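Local coordinates for protein polymerase X (Deinococcus radiodurans, PDB 2W9M) that probably extends DNA chains from deoxyribonucleoside triphosphates as a family X DNA polymerase involved in DNA repair, at residues 103-107 with 108-112. Sequence-based numbering, arbitrary orientation.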
loop_
_atom_site.group_PDB
_atom_site.type_symbol
_atom_site.label_atom_id
_atom_site.label_comp_id
_atom_site.label_asym_id
_atom_site.label_seq_id
_atom_site.Cartn_x
_atom_site.Cartn_y
_atom_site.Cartn_z
ATOM N N ARG A 103 -15.378 12.618 8.173
ATOM C CA ARG A 103 -16.511 13.172 8.907
ATOM C C ARG A 103 -17.826 12.862 8.195
ATOM O O ARG A 103 -17.990 13.182 7.018
ATOM C CB ARG A 103 -16.349 14.687 9.077
ATOM C CG ARG A 103 -17.362 15.313 10.019
ATOM C CD ARG A 103 -17.825 16.680 9.525
ATOM N NE ARG A 103 -16.961 17.777 9.951
ATOM C CZ ARG A 103 -16.056 18.368 9.175
ATOM N NH1 ARG A 103 -15.881 17.967 7.923
ATOM N NH2 ARG A 103 -15.328 19.364 9.657
ATOM N N GLY A 104 -18.753 12.225 8.905
ATOM C CA GLY A 104 -20.062 11.930 8.349
ATOM C C GLY A 104 -20.305 10.482 7.945
ATOM O O GLY A 104 -21.412 10.129 7.534
ATOM N N LEU A 105 -19.282 9.639 8.053
ATOM C CA LEU A 105 -19.440 8.220 7.735
ATOM C C LEU A 105 -19.682 7.374 8.987
ATOM O O LEU A 105 -18.784 7.196 9.815
ATOM C CB LEU A 105 -18.227 7.685 6.964
ATOM C CG LEU A 105 -18.088 8.035 5.479
ATOM C CD1 LEU A 105 -16.947 7.252 4.859
ATOM C CD2 LEU A 105 -19.375 7.756 4.732
ATOM N N GLY A 106 -20.899 6.854 9.118
ATOM C CA GLY A 106 -21.237 5.973 10.220
ATOM C C GLY A 106 -20.746 4.553 9.988
ATOM O O GLY A 106 -20.271 4.226 8.899
ATOM N N PRO A 107 -20.859 3.698 11.014
ATOM C CA PRO A 107 -20.423 2.300 10.926
ATOM C C PRO A 107 -21.090 1.561 9.771
ATOM O O PRO A 107 -20.419 0.843 9.028
ATOM C CB PRO A 107 -20.889 1.705 12.260
ATOM C CG PRO A 107 -20.974 2.870 13.183
ATOM C CD PRO A 107 -21.422 4.021 12.336
ATOM N N LYS A 108 -22.399 1.745 9.630
ATOM C CA LYS A 108 -23.179 1.061 8.602
ATOM C C LYS A 108 -22.768 1.479 7.191
ATOM O O LYS A 108 -22.786 0.669 6.263
ATOM C CB LYS A 108 -24.681 1.296 8.821
ATOM C CG LYS A 108 -25.178 2.698 8.455
ATOM C CD LYS A 108 -24.406 3.814 9.164
ATOM C CE LYS A 108 -24.815 3.963 10.624
ATOM N NZ LYS A 108 -24.395 2.810 11.466
ATOM N N LYS A 109 -22.400 2.748 7.036
ATOM C CA LYS A 109 -21.983 3.270 5.742
ATOM C C LYS A 109 -20.575 2.798 5.392
ATOM O O LYS A 109 -20.316 2.372 4.267
ATOM C CB LYS A 109 -22.053 4.797 5.727
ATOM C CG LYS A 109 -23.464 5.353 5.689
ATOM C CD LYS A 109 -23.465 6.799 5.231
ATOM C CE LYS A 109 -24.846 7.228 4.767
ATOM N NZ LYS A 109 -24.791 8.480 3.957
ATOM N N ILE A 110 -19.669 2.875 6.360
ATOM C CA ILE A 110 -18.310 2.395 6.154
ATOM C C ILE A 110 -18.325 0.915 5.798
ATOM O O ILE A 110 -17.526 0.452 4.989
ATOM C CB ILE A 110 -17.430 2.639 7.382
ATOM C CG1 ILE A 110 -17.265 4.146 7.605
ATOM C CG2 ILE A 110 -16.074 1.960 7.211
ATOM C CD1 ILE A 110 -16.098 4.527 8.496
ATOM N N ARG A 111 -19.256 0.178 6.391
ATOM C CA ARG A 111 -19.378 -1.242 6.104
ATOM C C ARG A 111 -19.938 -1.502 4.708
ATOM O O ARG A 111 -19.552 -2.467 4.053
ATOM C CB ARG A 111 -20.230 -1.940 7.162
ATOM C CG ARG A 111 -20.816 -3.245 6.686
ATOM C CD ARG A 111 -20.946 -4.243 7.814
ATOM N NE ARG A 111 -21.327 -5.555 7.304
ATOM C CZ ARG A 111 -20.937 -6.707 7.836
ATOM N NH1 ARG A 111 -20.143 -6.710 8.898
ATOM N NH2 ARG A 111 -21.335 -7.854 7.302
ATOM N N SER A 112 -20.839 -0.643 4.245
ATOM C CA SER A 112 -21.416 -0.826 2.918
ATOM C C SER A 112 -20.460 -0.344 1.826
ATOM O O SER A 112 -20.479 -0.855 0.702
ATOM C CB SER A 112 -22.783 -0.143 2.803
ATOM O OG SER A 112 -22.646 1.227 2.476
#
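G106 and I110 close the first turn of helix 107-115, the second helix of a helix-hairpin-helix motif whose hairpin loop joins it to helix 94-99; such motifs commonly bind the DNA backbone. G106 is the N-cap residue, and its carbonyl O accepts a nearly straight bond from I110 N (2.9 Å, N-H...O angle 173°) together with a weak, strongly bent one from K109 N. One residue on, R111 N bonds to P107 O at 3.0 Å.

The apolar part of the contact lies beside this turn. L105 and I110 cross at about a right angle, L105 CB meeting I110 CG1 at 3.7 Å. With I110 CG1 set anti to the carbonyl carbon (chi1 -65°), this branch stands beside the backbone N and comes to 3.3 Å from G106 O, the oxygen that N binds, while I110 packs further on L100 and on I26 of helix 10-26. The other end of the same leucine, L105 CD2, approaches K109 CB at 4.1 Å; the K109 chain then runs out extended to a cation-pi contact with F139.

P107 and K108 lie side by side. K108 folds back through bends at chi2, chi3 and chi4, laying CD against the backbone of G106. Replacing P107 with a glycine would probably leave the K108 chain without the ring it lies along, open a gap facing D22 of helix 10-26, and free the backbone of the first turn to flex. The lysine ends with K108 NZ beside the proline ring, 3.3 Å from P107 CD.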